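PDB 2GMN: metallo-beta-lactamase from Bradyrhizobium japonicum, which hydrolyses the beta-lactam ring of antibiotics with the help of bound zinc ions, as a subclass B3 metallo-beta-lactamase. Local coordinates for residues A[100-105]-A[132-137]; A[173-178]-A[214-219]. One frame throughout, in Å; residues are numbered along the deposited sequence.

Contact 1: residues A[100-105]-A[132-137]; sequences QLVAGE and VDRAVK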
loop_
_atom_site.group_PDB
_atom_site.type_symbol
_atom_site.label_atom_id
_atom_site.label_comp_id
_atom_site.label_asym_id
_atom_site.label_seq_id
_atom_site.Cartn_x
_atom_site.Cartn_y
_atom_site.Cartn_z
ATOM N N GLN A 100 -8.271 -13.094 7.426
ATOM C CA GLN A 100 -7.672 -13.677 6.234
ATOM C C GLN A 100 -6.807 -12.648 5.544
ATOM O O GLN A 100 -7.181 -11.483 5.498
ATOM C CB GLN A 100 -8.756 -14.154 5.282
ATOM C CG GLN A 100 -9.585 -15.304 5.847
ATOM C CD GLN A 100 -10.702 -15.702 4.923
ATOM O OE1 GLN A 100 -11.695 -14.986 4.786
ATOM N NE2 GLN A 100 -10.552 -16.853 4.283
ATOM N N LEU A 101 -5.656 -13.083 5.027
ATOM C CA LEU A 101 -4.745 -12.223 4.275
ATOM C C LEU A 101 -4.970 -12.386 2.780
ATOM O O LEU A 101 -5.000 -13.501 2.254
ATOM C CB LEU A 101 -3.279 -12.512 4.637
ATOM C CG LEU A 101 -2.196 -11.808 3.802
ATOM C CD1 LEU A 101 -2.209 -10.284 3.978
ATOM C CD2 LEU A 101 -0.827 -12.348 4.161
ATOM N N VAL A 102 -5.121 -11.243 2.111
ATOM C CA VAL A 102 -5.417 -11.168 0.685
ATOM C C VAL A 102 -4.294 -10.373 0.011
ATOM O O VAL A 102 -3.981 -9.252 0.426
ATOM C CB VAL A 102 -6.767 -10.460 0.437
ATOM C CG1 VAL A 102 -7.131 -10.510 -1.037
ATOM C CG2 VAL A 102 -7.868 -11.078 1.294
ATOM N N ALA A 103 -3.686 -10.964 -1.012
ATOM C CA ALA A 103 -2.540 -10.355 -1.656
ATOM C C ALA A 103 -2.413 -10.810 -3.094
ATOM O O ALA A 103 -2.917 -11.873 -3.474
ATOM C CB ALA A 103 -1.263 -10.694 -0.908
ATOM N N GLY A 104 -1.712 -10.005 -3.883
ATOM C CA GLY A 104 -1.400 -10.358 -5.264
ATOM C C GLY A 104 -0.663 -11.677 -5.362
ATOM O O GLY A 104 0.299 -11.930 -4.612
ATOM N N GLU A 105 -1.111 -12.523 -6.286
ATOM C CA GLU A 105 -0.592 -13.890 -6.382
ATOM C C GLU A 105 0.932 -13.988 -6.502
ATOM O O GLU A 105 1.529 -14.877 -5.903
ATOM C CB GLU A 105 -1.303 -14.683 -7.490
ATOM C CG GLU A 105 -1.106 -14.164 -8.898
ATOM C CD GLU A 105 -1.839 -14.990 -9.948
ATOM O OE1 GLU A 105 -2.640 -15.882 -9.580
ATOM O OE2 GLU A 105 -1.612 -14.743 -11.150
ATOM N N VAL A 132 -0.857 -16.719 2.847
ATOM C CA VAL A 132 -1.846 -15.975 2.061
ATOM C C VAL A 132 -3.105 -16.834 1.920
ATOM O O VAL A 132 -3.051 -17.978 1.438
ATOM C CB VAL A 132 -1.279 -15.603 0.674
ATOM C CG1 VAL A 132 -2.345 -14.954 -0.224
ATOM C CG2 VAL A 132 -0.079 -14.692 0.827
ATOM N N ASP A 133 -4.240 -16.282 2.334
ATOM C CA ASP A 133 -5.508 -17.004 2.262
ATOM C C ASP A 133 -6.194 -16.877 0.911
ATOM O O ASP A 133 -6.826 -17.818 0.442
ATOM C CB ASP A 133 -6.420 -16.554 3.391
ATOM C CG ASP A 133 -5.828 -16.861 4.739
ATOM O OD1 ASP A 133 -5.767 -18.062 5.091
ATOM O OD2 ASP A 133 -5.390 -15.921 5.426
ATOM N N ARG A 134 -6.055 -15.712 0.284
ATOM C CA ARG A 134 -6.610 -15.490 -1.037
ATOM C C ARG A 134 -5.589 -14.751 -1.891
ATOM O O ARG A 134 -5.216 -13.623 -1.575
ATOM C CB ARG A 134 -7.916 -14.698 -0.936
ATOM C CG ARG A 134 -8.565 -14.419 -2.272
ATOM C CD ARG A 134 -9.904 -13.757 -2.073
ATOM N NE ARG A 134 -10.465 -13.339 -3.348
ATOM C CZ ARG A 134 -11.576 -12.622 -3.474
ATOM N NH1 ARG A 134 -12.250 -12.248 -2.396
ATOM N NH2 ARG A 134 -12.009 -12.291 -4.681
ATOM N N ALA A 135 -5.131 -15.405 -2.954
ATOM C CA ALA A 135 -4.194 -14.815 -3.888
ATOM C C ALA A 135 -5.013 -14.192 -5.006
ATOM O O ALA A 135 -5.834 -14.869 -5.629
ATOM C CB ALA A 135 -3.247 -15.877 -4.428
ATOM N N VAL A 136 -4.821 -12.897 -5.238
ATOM C CA VAL A 136 -5.673 -12.195 -6.195
ATOM C C VAL A 136 -5.002 -11.915 -7.525
ATOM O O VAL A 136 -3.778 -11.820 -7.619
ATOM C CB VAL A 136 -6.299 -10.881 -5.616
ATOM C CG1 VAL A 136 -7.252 -11.201 -4.483
ATOM C CG2 VAL A 136 -5.225 -9.861 -5.197
ATOM N N LYS A 137 -5.838 -11.785 -8.552
ATOM C CA LYS A 137 -5.408 -11.374 -9.881
ATOM C C LYS A 137 -6.175 -10.122 -10.316
ATOM O O LYS A 137 -7.120 -9.707 -9.647
ATOM C CB LYS A 137 -5.613 -12.502 -10.905
ATOM C CG LYS A 137 -6.972 -13.186 -10.868
ATOM C CD LYS A 137 -6.889 -14.558 -10.202
ATOM C CE LYS A 137 -8.251 -15.057 -9.719
ATOM N NZ LYS A 137 -9.321 -14.949 -10.751
#
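The backbones of L101, A103 and E105 pair with R134 and V136 in parallel fashion. R134 N donates to L101 O. A103 N then donates to R134 O at 3.1 Å. V136 N returns a bond to A103 O at 2.8 Å, and E105 N closes the row on V136 O. Two CA-H...O contacts accompany these bonds, from V102 CA to R134 O and from A135 CA to A103 O.

D133 extends the pairing with its side chain. Its CG lies beside its own backbone N (chi1 -62°), which brings D133 OD2 to L101 N at 2.9 Å. The bond is nearly straight (166°) and uses the anti lone pair of OD2. D133 OD2 also forms a salt bridge with K94 NZ. D133 N bonds to L101 O, so that carbonyl accepts two donors.

The two strands are the ends of a beta-alpha-beta unit whose helix is 108-113. Strand 134-136 is the last strand on its side of the larger sheet in the alpha-beta/beta-alpha sandwich of the metallo-beta-lactamase fold.

The apolar contacts divide between the faces of the sheet. V102 CG1 meets V136 CG1 at 3.5 Å, the two side chains crossing at about a right angle; V142 also touches V102. On the face of A103, V132 reaches L101, and V132 CG2 lies 4.1 Å from L101 CD2. L111 of helix 108-113 packs on both A103 and V132.

Contact 2: residues A[173-178]-A[214-219]; sequences EDREVL and KIDVLL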
loop_
_atom_site.group_PDB
_atom_site.type_symbol
_atom_site.label_atom_id
_atom_site.label_comp_id
_atom_site.label_asym_id
_atom_site.label_seq_id
_atom_site.Cartn_x
_atom_site.Cartn_y
_atom_site.Cartn_z
ATOM N N GLU A 173 -22.246 12.309 -3.929
ATOM C CA GLU A 173 -21.614 11.717 -5.107
ATOM C C GLU A 173 -20.525 10.711 -4.825
ATOM O O GLU A 173 -19.849 10.761 -3.798
ATOM C CB GLU A 173 -21.088 12.773 -6.067
ATOM C CG GLU A 173 -20.273 13.858 -5.464
ATOM C CD GLU A 173 -20.499 15.182 -6.175
ATOM O OE1 GLU A 173 -19.726 16.115 -5.914
ATOM O OE2 GLU A 173 -21.448 15.294 -6.989
ATOM N N ASP A 174 -20.371 9.806 -5.783
ATOM C CA ASP A 174 -19.331 8.791 -5.746
ATOM C C ASP A 174 -17.966 9.387 -6.079
ATOM O O ASP A 174 -17.832 10.251 -6.962
ATOM C CB ASP A 174 -19.647 7.680 -6.750
ATOM C CG ASP A 174 -20.864 6.856 -6.364
ATOM O OD1 ASP A 174 -21.402 7.036 -5.250
ATOM O OD2 ASP A 174 -21.272 6.002 -7.185
ATOM N N ARG A 175 -16.950 8.913 -5.364
ATOM C CA ARG A 175 -15.560 9.207 -5.699
ATOM C C ARG A 175 -14.758 7.904 -5.689
ATOM O O ARG A 175 -14.966 7.047 -4.828
ATOM C CB ARG A 175 -14.955 10.213 -4.717
ATOM C CG ARG A 175 -15.587 11.613 -4.787
ATOM C CD ARG A 175 -15.094 12.360 -6.004
ATOM N NE ARG A 175 -15.608 13.727 -6.053
ATOM C CZ ARG A 175 -15.227 14.629 -6.952
ATOM N NH1 ARG A 175 -14.340 14.294 -7.878
ATOM N NH2 ARG A 175 -15.754 15.861 -6.939
ATOM N N GLU A 176 -13.869 7.762 -6.668
ATOM C CA GLU A 176 -13.040 6.566 -6.806
ATOM C C GLU A 176 -11.711 6.754 -6.110
ATOM O O GLU A 176 -11.011 7.727 -6.362
ATOM C CB GLU A 176 -12.807 6.236 -8.284
ATOM C CG GLU A 176 -14.026 5.652 -8.993
ATOM C CD GLU A 176 -14.532 4.364 -8.338
ATOM O OE1 GLU A 176 -13.821 3.333 -8.346
ATOM O OE2 GLU A 176 -15.656 4.377 -7.824
ATOM N N VAL A 177 -11.379 5.806 -5.231
ATOM C CA VAL A 177 -10.138 5.801 -4.465
ATOM C C VAL A 177 -9.213 4.710 -4.994
ATOM O O VAL A 177 -9.679 3.617 -5.302
ATOM C CB VAL A 177 -10.438 5.507 -2.974
ATOM C CG1 VAL A 177 -9.161 5.490 -2.160
ATOM C CG2 VAL A 177 -11.389 6.548 -2.413
ATOM N N LEU A 178 -7.923 5.008 -5.100
ATOM C CA LEU A 178 -6.951 3.963 -5.402
ATOM C C LEU A 178 -5.888 3.929 -4.327
ATOM O O LEU A 178 -5.188 4.912 -4.117
ATOM C CB LEU A 178 -6.260 4.177 -6.752
ATOM C CG LEU A 178 -5.401 2.975 -7.180
ATOM C CD1 LEU A 178 -6.263 1.812 -7.661
ATOM C CD2 LEU A 178 -4.402 3.418 -8.219
ATOM N N LYS A 214 -9.071 6.259 -13.868
ATOM C CA LYS A 214 -9.861 7.435 -13.524
ATOM C C LYS A 214 -10.061 7.435 -12.014
ATOM O O LYS A 214 -10.975 6.788 -11.501
ATOM C CB LYS A 214 -11.202 7.406 -14.263
ATOM C CG LYS A 214 -11.081 7.358 -15.786
ATOM C CD LYS A 214 -10.641 8.693 -16.371
ATOM C CE LYS A 214 -10.575 8.631 -17.892
ATOM N NZ LYS A 214 -10.240 9.957 -18.489
ATOM N N ILE A 215 -9.177 8.146 -11.316
ATOM C CA ILE A 215 -9.099 8.071 -9.856
ATOM C C ILE A 215 -9.215 9.462 -9.242
ATOM O O ILE A 215 -8.437 10.362 -9.573
ATOM C CB ILE A 215 -7.762 7.389 -9.408
ATOM C CG1 ILE A 215 -7.710 5.916 -9.845
ATOM C CG2 ILE A 215 -7.531 7.518 -7.893
ATOM C CD1 ILE A 215 -8.838 5.029 -9.308
ATOM N N ASP A 216 -10.189 9.612 -8.344
ATOM C CA ASP A 216 -10.426 10.870 -7.636
ATOM C C ASP A 216 -9.492 11.086 -6.444
ATOM O O ASP A 216 -9.041 12.204 -6.194
ATOM C CB ASP A 216 -11.876 10.937 -7.143
ATOM C CG ASP A 216 -12.883 10.938 -8.279
ATOM O OD1 ASP A 216 -13.008 11.987 -8.939
ATOM O OD2 ASP A 216 -13.563 9.910 -8.495
ATOM N N VAL A 217 -9.217 10.011 -5.696
ATOM C CA VAL A 217 -8.443 10.092 -4.471
ATOM C C VAL A 217 -7.287 9.111 -4.564
ATOM O O VAL A 217 -7.506 7.895 -4.568
ATOM C CB VAL A 217 -9.307 9.738 -3.225
ATOM C CG1 VAL A 217 -8.459 9.759 -1.950
ATOM C CG2 VAL A 217 -10.509 10.680 -3.095
ATOM N N LEU A 218 -6.071 9.653 -4.659
ATOM C CA LEU A 218 -4.859 8.830 -4.672
ATOM C C LEU A 218 -4.384 8.598 -3.256
ATOM O O LEU A 218 -4.119 9.550 -2.509
ATOM C CB LEU A 218 -3.734 9.505 -5.458
ATOM C CG LEU A 218 -2.384 8.756 -5.479
ATOM C CD1 LEU A 218 -2.524 7.398 -6.191
ATOM C CD2 LEU A 218 -1.302 9.636 -6.133
ATOM N N LEU A 219 -4.255 7.315 -2.903
ATOM C CA LEU A 219 -3.611 6.911 -1.664
ATOM C C LEU A 219 -2.429 5.999 -2.001
ATOM O O LEU A 219 -2.250 5.607 -3.147
ATOM C CB LEU A 219 -4.618 6.229 -0.723
ATOM C CG LEU A 219 -5.840 7.085 -0.326
ATOM C CD1 LEU A 219 -6.814 6.286 0.515
ATOM C CD2 LEU A 219 -5.427 8.350 0.415
HETATM O O HOH W 1 -15.888 9.781 -9.720
#
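V177 packs on V217 and L219 on one face of the sheet. V177 and V217 lie side by side and point the same way, with V177 CG2 3.9 Å from V217 CB. V177 CG1 turns to the next residue on that face and meets L219 CD1 at 3.6 Å. I27 of strand 27-29 touches both V177 and L219. On the face of L178, I215 lies against the base of the leucine, with I215 CD1 3.7 Å from L178 CB. I215 CG1 and CG2 also pack on this CB. L249 of helix 248-270 touches L178, I215 and L218.

Between these apolar layers the two parallel strands are joined by backbone hydrogen bonds. V217 N donates to E176 O, L178 N to V217 O, and L219 N to L178 O. The strands belong to a beta-alpha-beta unit with helix 199-212, in the smaller sheet of the metallo-beta-lactamase fold. Strand 217-219 is an outermost strand of that sheet.

At the polar edge, the D216 carboxylate bonds to two neighbouring residues. D216 OD2 takes E176 N at 2.8 Å through its anti lone pair, and the bond is almost straight at 177°. D216 OD1 makes a salt bridge with R175 NH1 at 2.9 Å. The R175 chain bends at chi2 (-76°), which lays R175 CD over the carboxylate, 3.5 Å from D216 CG. The guanidinium and carboxylate planes stand 88° apart. D216 OD1 sits near the guanidinium plane, at its edge, while R175 NH1 comes to it from above the carboxylate plane. A water is hydrogen-bonded to D216 OD2 at 2.6 Å.

Bonds through both oxygens probably fix the rotation of the D216 carboxylate, and the R175 charge would be expected to favour its ionised form.

Overall arrangement
From the N terminus, the chain builds the larger sheet first. Contact 1 closes the first loop, where strand 100-104 is followed by helix 108-113 and a long connection to strand 134-136. The chain then passes through strands 141-144, 147-153 and 162-170 of the smaller sheet. Contact 2 closes the second loop, from strand 173-179 through helix 199-212 to strand 217-219. The two loops follow in series and neither nest nor cross. The centres of contact 1 and contact 2 are about 23 Å apart, and the contacts do not touch. Each contact joins the last two strands at one border of its sheet: contact 1 in the larger, contact 2 in the smaller.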